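PDB 2BJF: bile salt hydrolase/transferase from Clostridium perfringens, which hydrolyses the amide bond of glycine- and taurine-conjugated bile salts, and can also join bile acids to amines as an N-acyltransferase. Local coordinates for residues Y290-I302 with K315-H327. Residues are numbered along the deposited sequence; the frame is centred on the assembly and turned at random.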
loop_
_atom_site.group_PDB
_atom_site.type_symbol
_atom_site.label_atom_id
_atom_site.label_comp_id
_atom_site.label_asym_id
_atom_site.label_seq_id
_atom_site.Cartn_x
_atom_site.Cartn_y
_atom_site.Cartn_z
ATOM N N TYR A 290 -19.596 2.025 29.380
ATOM C CA TYR A 290 -19.890 3.109 28.443
ATOM C C TYR A 290 -20.063 2.544 27.041
ATOM O O TYR A 290 -19.340 1.631 26.644
ATOM C CB TYR A 290 -18.758 4.136 28.398
ATOM C CG TYR A 290 -18.432 4.830 29.700
ATOM C CD1 TYR A 290 -19.152 5.949 30.119
ATOM C CD2 TYR A 290 -17.372 4.393 30.492
ATOM C CE1 TYR A 290 -18.837 6.600 31.308
ATOM C CE2 TYR A 290 -17.047 5.035 31.677
ATOM C CZ TYR A 290 -17.782 6.137 32.081
ATOM O OH TYR A 290 -17.462 6.771 33.259
ATOM N N TYR A 291 -21.007 3.097 26.284
ATOM C CA TYR A 291 -21.168 2.702 24.885
ATOM C C TYR A 291 -21.905 3.753 24.067
ATOM O O TYR A 291 -22.689 4.540 24.602
ATOM C CB TYR A 291 -21.892 1.348 24.775
ATOM C CG TYR A 291 -23.399 1.451 24.866
ATOM C CD1 TYR A 291 -24.192 1.365 23.723
ATOM C CD2 TYR A 291 -24.030 1.648 26.095
ATOM C CE1 TYR A 291 -25.577 1.473 23.798
ATOM C CE2 TYR A 291 -25.415 1.757 26.180
ATOM C CZ TYR A 291 -26.179 1.668 25.028
ATOM O OH TYR A 291 -27.549 1.772 25.108
ATOM N N ASN A 292 -21.635 3.761 22.767
ATOM C CA ASN A 292 -22.498 4.443 21.811
ATOM C C ASN A 292 -22.828 3.495 20.659
ATOM O O ASN A 292 -22.340 2.362 20.632
ATOM C CB ASN A 292 -21.896 5.776 21.338
ATOM C CG ASN A 292 -20.610 5.610 20.533
ATOM O OD1 ASN A 292 -20.190 4.498 20.204
ATOM N ND2 ASN A 292 -19.979 6.735 20.210
ATOM N N THR A 293 -23.664 3.943 19.728
ATOM C CA THR A 293 -24.111 3.087 18.634
ATOM C C THR A 293 -23.951 3.775 17.283
ATOM O O THR A 293 -23.685 4.980 17.219
ATOM C CB THR A 293 -25.582 2.643 18.815
ATOM O OG1 THR A 293 -26.443 3.788 18.768
ATOM C CG2 THR A 293 -25.771 1.921 20.145
ATOM N N TYR A 294 -24.121 3.009 16.207
ATOM C CA TYR A 294 -24.062 3.561 14.855
ATOM C C TYR A 294 -25.088 4.684 14.680
ATOM O O TYR A 294 -24.797 5.716 14.069
ATOM C CB TYR A 294 -24.279 2.468 13.799
ATOM C CG TYR A 294 -23.824 2.891 12.421
ATOM C CD1 TYR A 294 -22.530 2.611 11.984
ATOM C CD2 TYR A 294 -24.675 3.591 11.564
ATOM C CE1 TYR A 294 -22.093 3.011 10.724
ATOM C CE2 TYR A 294 -24.248 3.997 10.303
ATOM C CZ TYR A 294 -22.956 3.703 9.892
ATOM O OH TYR A 294 -22.521 4.099 8.650
ATOM N N GLU A 295 -26.277 4.474 15.240
ATOM C CA GLU A 295 -27.389 5.412 15.119
ATOM C C GLU A 295 -27.254 6.610 16.059
ATOM O O GLU A 295 -27.597 7.734 15.687
ATOM C CB GLU A 295 -28.715 4.692 15.382
ATOM C CG GLU A 295 -29.079 3.621 14.351
ATOM C CD GLU A 295 -28.548 2.227 14.689
ATOM O OE1 GLU A 295 -27.689 2.080 15.590
ATOM O OE2 GLU A 295 -29.004 1.265 14.038
ATOM N N ASN A 296 -26.768 6.361 17.274
ATOM C CA ASN A 296 -26.613 7.408 18.284
ATOM C C ASN A 296 -25.198 7.455 18.847
ATOM O O ASN A 296 -24.802 6.586 19.625
ATOM C CB ASN A 296 -27.625 7.213 19.422
ATOM C CG ASN A 296 -27.509 8.278 20.507
ATOM O OD1 ASN A 296 -26.965 9.361 20.284
ATOM N ND2 ASN A 296 -28.034 7.974 21.689
ATOM N N ASN A 297 -24.450 8.487 18.469
ATOM C CA ASN A 297 -23.051 8.597 18.870
ATOM C C ASN A 297 -22.806 9.146 20.277
ATOM O O ASN A 297 -21.670 9.108 20.757
ATOM C CB ASN A 297 -22.237 9.375 17.826
ATOM C CG ASN A 297 -22.665 10.827 17.701
ATOM O OD1 ASN A 297 -23.823 11.175 17.934
ATOM N ND2 ASN A 297 -21.727 11.682 17.313
ATOM N N GLN A 298 -23.849 9.645 20.946
ATOM C CA GLN A 298 -23.678 10.051 22.343
ATOM C C GLN A 298 -23.377 8.838 23.215
ATOM O O GLN A 298 -24.051 7.807 23.124
ATOM C CB GLN A 298 -24.878 10.821 22.912
ATOM C CG GLN A 298 -24.543 11.407 24.294
ATOM C CD GLN A 298 -25.713 12.029 25.037
ATOM O OE1 GLN A 298 -26.865 11.615 24.897
ATOM N NE2 GLN A 298 -25.408 13.020 25.864
ATOM N N ILE A 299 -22.353 8.976 24.050
ATOM C CA ILE A 299 -21.941 7.926 24.972
ATOM C C ILE A 299 -22.952 7.789 26.112
ATOM O O ILE A 299 -23.310 8.773 26.763
ATOM C CB ILE A 299 -20.513 8.191 25.517
ATOM C CG1 ILE A 299 -19.486 8.081 24.381
ATOM C CG2 ILE A 299 -20.169 7.230 26.662
ATOM C CD1 ILE A 299 -18.148 8.733 24.681
ATOM N N ASN A 300 -23.421 6.559 26.319
ATOM C CA ASN A 300 -24.312 6.221 27.427
ATOM C C ASN A 300 -23.552 5.444 28.493
ATOM O O ASN A 300 -22.669 4.651 28.170
ATOM C CB ASN A 300 -25.485 5.376 26.931
ATOM C CG ASN A 300 -26.181 5.991 25.739
ATOM O OD1 ASN A 300 -26.893 6.983 25.865
ATOM N ND2 ASN A 300 -25.977 5.400 24.569
ATOM N N ALA A 301 -23.903 5.669 29.756
ATOM C CA ALA A 301 -23.207 5.038 30.875
ATOM C C ALA A 301 -24.149 4.245 31.771
ATOM O O ALA A 301 -25.197 4.744 32.182
ATOM C CB ALA A 301 -22.463 6.086 31.692
ATOM N N ILE A 302 -23.767 3.003 32.056
ATOM C CA ILE A 302 -24.469 2.164 33.026
ATOM C C ILE A 302 -23.461 1.710 34.078
ATOM O O ILE A 302 -22.473 1.042 33.760
ATOM C CB ILE A 302 -25.172 0.956 32.353
ATOM C CG1 ILE A 302 -26.291 1.448 31.431
ATOM C CG2 ILE A 302 -25.746 -0.001 33.404
ATOM C CD1 ILE A 302 -26.544 0.582 30.223
ATOM N N LYS A 315 -31.372 -7.756 35.397
ATOM C CA LYS A 315 -31.851 -6.432 35.010
ATOM C C LYS A 315 -31.277 -6.073 33.643
ATOM O O LYS A 315 -30.076 -6.222 33.414
ATOM C CB LYS A 315 -31.435 -5.390 36.060
ATOM C CG LYS A 315 -31.732 -3.934 35.695
ATOM C CD LYS A 315 -33.207 -3.591 35.848
ATOM C CE LYS A 315 -33.509 -2.209 35.289
ATOM N NZ LYS A 315 -34.907 -1.781 35.583
ATOM N N THR A 316 -32.137 -5.613 32.736
ATOM C CA THR A 316 -31.688 -5.189 31.408
ATOM C C THR A 316 -31.938 -3.703 31.174
ATOM O O THR A 316 -32.884 -3.126 31.719
ATOM C CB THR A 316 -32.351 -6.000 30.263
ATOM O OG1 THR A 316 -33.750 -5.700 30.195
ATOM C CG2 THR A 316 -32.148 -7.502 30.459
ATOM N N TYR A 317 -31.075 -3.095 30.364
ATOM C CA TYR A 317 -31.236 -1.712 29.927
ATOM C C TYR A 317 -31.289 -1.643 28.402
ATOM O O TYR A 317 -30.542 -2.343 27.714
ATOM C CB TYR A 317 -30.113 -0.831 30.484
ATOM C CG TYR A 317 -30.285 -0.486 31.950
ATOM C CD1 TYR A 317 -31.107 0.570 32.343
ATOM C CD2 TYR A 317 -29.633 -1.217 32.942
ATOM C CE1 TYR A 317 -31.278 0.891 33.690
ATOM C CE2 TYR A 317 -29.793 -0.904 34.291
ATOM C CZ TYR A 317 -30.616 0.152 34.657
ATOM O OH TYR A 317 -30.784 0.467 35.986
ATOM N N LYS A 318 -32.178 -0.794 27.888
ATOM C CA LYS A 318 -32.463 -0.718 26.454
ATOM C C LYS A 318 -31.302 -0.162 25.626
ATOM O O LYS A 318 -30.732 0.881 25.948
ATOM C CB LYS A 318 -33.737 0.102 26.203
ATOM C CG LYS A 318 -34.285 -0.011 24.785
ATOM C CD LYS A 318 -35.497 0.881 24.576
ATOM C CE LYS A 318 -35.929 0.884 23.116
ATOM N NZ LYS A 318 -37.105 1.766 22.874
ATOM N N TYR A 319 -30.975 -0.887 24.558
ATOM C CA TYR A 319 -29.963 -0.503 23.578
ATOM C C TYR A 319 -30.379 0.797 22.884
ATOM O O TYR A 319 -31.427 0.855 22.239
ATOM C CB TYR A 319 -29.817 -1.643 22.569
ATOM C CG TYR A 319 -28.748 -1.491 21.508
ATOM C CD1 TYR A 319 -27.401 -1.688 21.811
ATOM C CD2 TYR A 319 -29.092 -1.202 20.189
ATOM C CE1 TYR A 319 -26.418 -1.574 20.827
ATOM C CE2 TYR A 319 -28.120 -1.086 19.199
ATOM C CZ TYR A 319 -26.787 -1.277 19.525
ATOM O OH TYR A 319 -25.824 -1.162 18.548
ATOM N N ASN A 320 -29.558 1.834 23.032
ATOM C CA ASN A 320 -29.904 3.177 22.563
ATOM C C ASN A 320 -29.490 3.443 21.117
ATOM O O ASN A 320 -28.319 3.699 20.837
ATOM C CB ASN A 320 -29.302 4.237 23.499
ATOM C CG ASN A 320 -29.868 5.631 23.260
ATOM O OD1 ASN A 320 -30.142 6.026 22.125
ATOM N ND2 ASN A 320 -30.032 6.391 24.338
ATOM N N LYS A 321 -30.459 3.396 20.207
ATOM C CA LYS A 321 -30.206 3.687 18.793
ATOM C C LYS A 321 -31.036 4.872 18.281
ATOM O O LYS A 321 -31.446 4.911 17.117
ATOM C CB LYS A 321 -30.393 2.431 17.925
ATOM C CG LYS A 321 -31.735 1.716 18.081
ATOM C CD LYS A 321 -31.756 0.391 17.318
ATOM C CE LYS A 321 -31.854 0.603 15.810
ATOM N NZ LYS A 321 -31.704 -0.672 15.056
ATOM N N THR A 322 -31.268 5.838 19.165
ATOM C CA THR A 322 -31.972 7.067 18.808
ATOM C C THR A 322 -31.031 8.244 19.036
ATOM O O THR A 322 -30.646 8.525 20.173
ATOM C CB THR A 322 -33.266 7.238 19.635
ATOM O OG1 THR A 322 -34.070 6.058 19.513
ATOM C CG2 THR A 322 -34.071 8.441 19.148
ATOM N N LEU A 323 -30.659 8.917 17.949
ATOM C CA LEU A 323 -29.668 9.995 17.996
ATOM C C LEU A 323 -30.040 11.078 19.010
ATOM O O LEU A 323 -31.146 11.623 18.978
ATOM C CB LEU A 323 -29.449 10.599 16.601
ATOM C CG LEU A 323 -28.380 11.689 16.429
ATOM C CD1 LEU A 323 -26.992 11.193 16.820
ATOM C CD2 LEU A 323 -28.377 12.214 15.000
ATOM N N SER A 324 -29.105 11.362 19.914
ATOM C CA SER A 324 -29.295 12.372 20.950
ATOM C C SER A 324 -28.503 13.633 20.626
ATOM O O SER A 324 -27.267 13.634 20.657
ATOM C CB SER A 324 -28.899 11.822 22.322
ATOM O OG SER A 324 -29.034 12.810 23.332
ATOM N N ILE A 325 -29.231 14.702 20.316
ATOM C CA ILE A 325 -28.639 15.980 19.929
ATOM C C ILE A 325 -28.852 17.012 21.034
ATOM O O ILE A 325 -29.931 17.085 21.628
ATOM C CB ILE A 325 -29.240 16.496 18.590
ATOM C CG1 ILE A 325 -28.915 15.525 17.448
ATOM C CG2 ILE A 325 -28.736 17.907 18.259
ATOM C CD1 ILE A 325 -29.712 15.764 16.169
ATOM N N ASN A 326 -27.810 17.791 21.317
ATOM C CA ASN A 326 -27.926 18.923 22.224
ATOM C C ASN A 326 -28.331 20.171 21.448
ATOM O O ASN A 326 -27.529 20.739 20.702
ATOM C CB ASN A 326 -26.614 19.157 22.984
ATOM C CG ASN A 326 -26.668 20.386 23.879
ATOM O OD1 ASN A 326 -27.644 20.606 24.598
ATOM N ND2 ASN A 326 -25.613 21.191 23.839
ATOM N N HIS A 327 -29.584 20.581 21.617
ATOM C CA HIS A 327 -30.098 21.770 20.946
ATOM C C HIS A 327 -29.761 23.012 21.760
ATOM O O HIS A 327 -30.274 23.213 22.863
ATOM C CB HIS A 327 -31.599 21.637 20.685
ATOM C CG HIS A 327 -31.947 20.494 19.782
ATOM N ND1 HIS A 327 -31.859 20.577 18.410
ATOM C CD2 HIS A 327 -32.362 19.235 20.057
ATOM C CE1 HIS A 327 -32.215 19.421 17.876
ATOM N NE2 HIS A 327 -32.526 18.591 18.855
HETATM O O HOH W 1 -26.876 -0.632 16.087
HETATM O O HOH W 2 -25.917 5.291 21.894
HETATM O O HOH W 3 -24.835 13.201 19.412
#
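The turn of the hairpin formed by 290-302 lies against the irregular C-terminal chain 319-324, the backbones coming closest at N296 and L323 (CA to CA 4.0 Å), and every direct hydrogen bond between them uses a side chain. Y291 meets the backbone N of N320 with its hydroxyl, the N-H arriving at the ring edge, N to OH 2.9 Å. T293 grips the other end of the same residue: with chi1 64°, OG1 sits between its own backbone N and carbonyl carbon and donates to N320 O in the carbonyl plane (2.8 Å), while also accepting from N296 N in an ST motif. Its methyl CG2 lies over one face of the Y319 ring, 3.4 Å from CZ. The hairpin joins strands 288-293 and 300-303, the last two of one antiparallel sheet of the Ntn-hydrolase fold within this chain; the C-terminal chain leaves strand 315-318 of a second sheet and crosses the hairpin's turn. There N296, CG anti to the backbone N (chi1 180°), forms an Asx turn with Q298 N, and S324 N reaches the same OD1, 3.0 Å away; the two donors, from opposite faces and both off the lone pairs, pin this oxygen between the chains. N296 ND2 bonds weakly to N320 OD1, itself the acceptor of an Asx turn to T322 N. S324 OG donates to Q298 OE1 from above the carbonyl plane (2.9 Å). E295 and K321 run alongside each other, joined by a long salt bridge, OE2 to NZ 3.5 Å, while a water links E295 OE1 to Y319 OH. Beyond the turn, N300 OD1 bonds to N326 of the second subunit, where a parallel beta ladder carries the sheet across the interface.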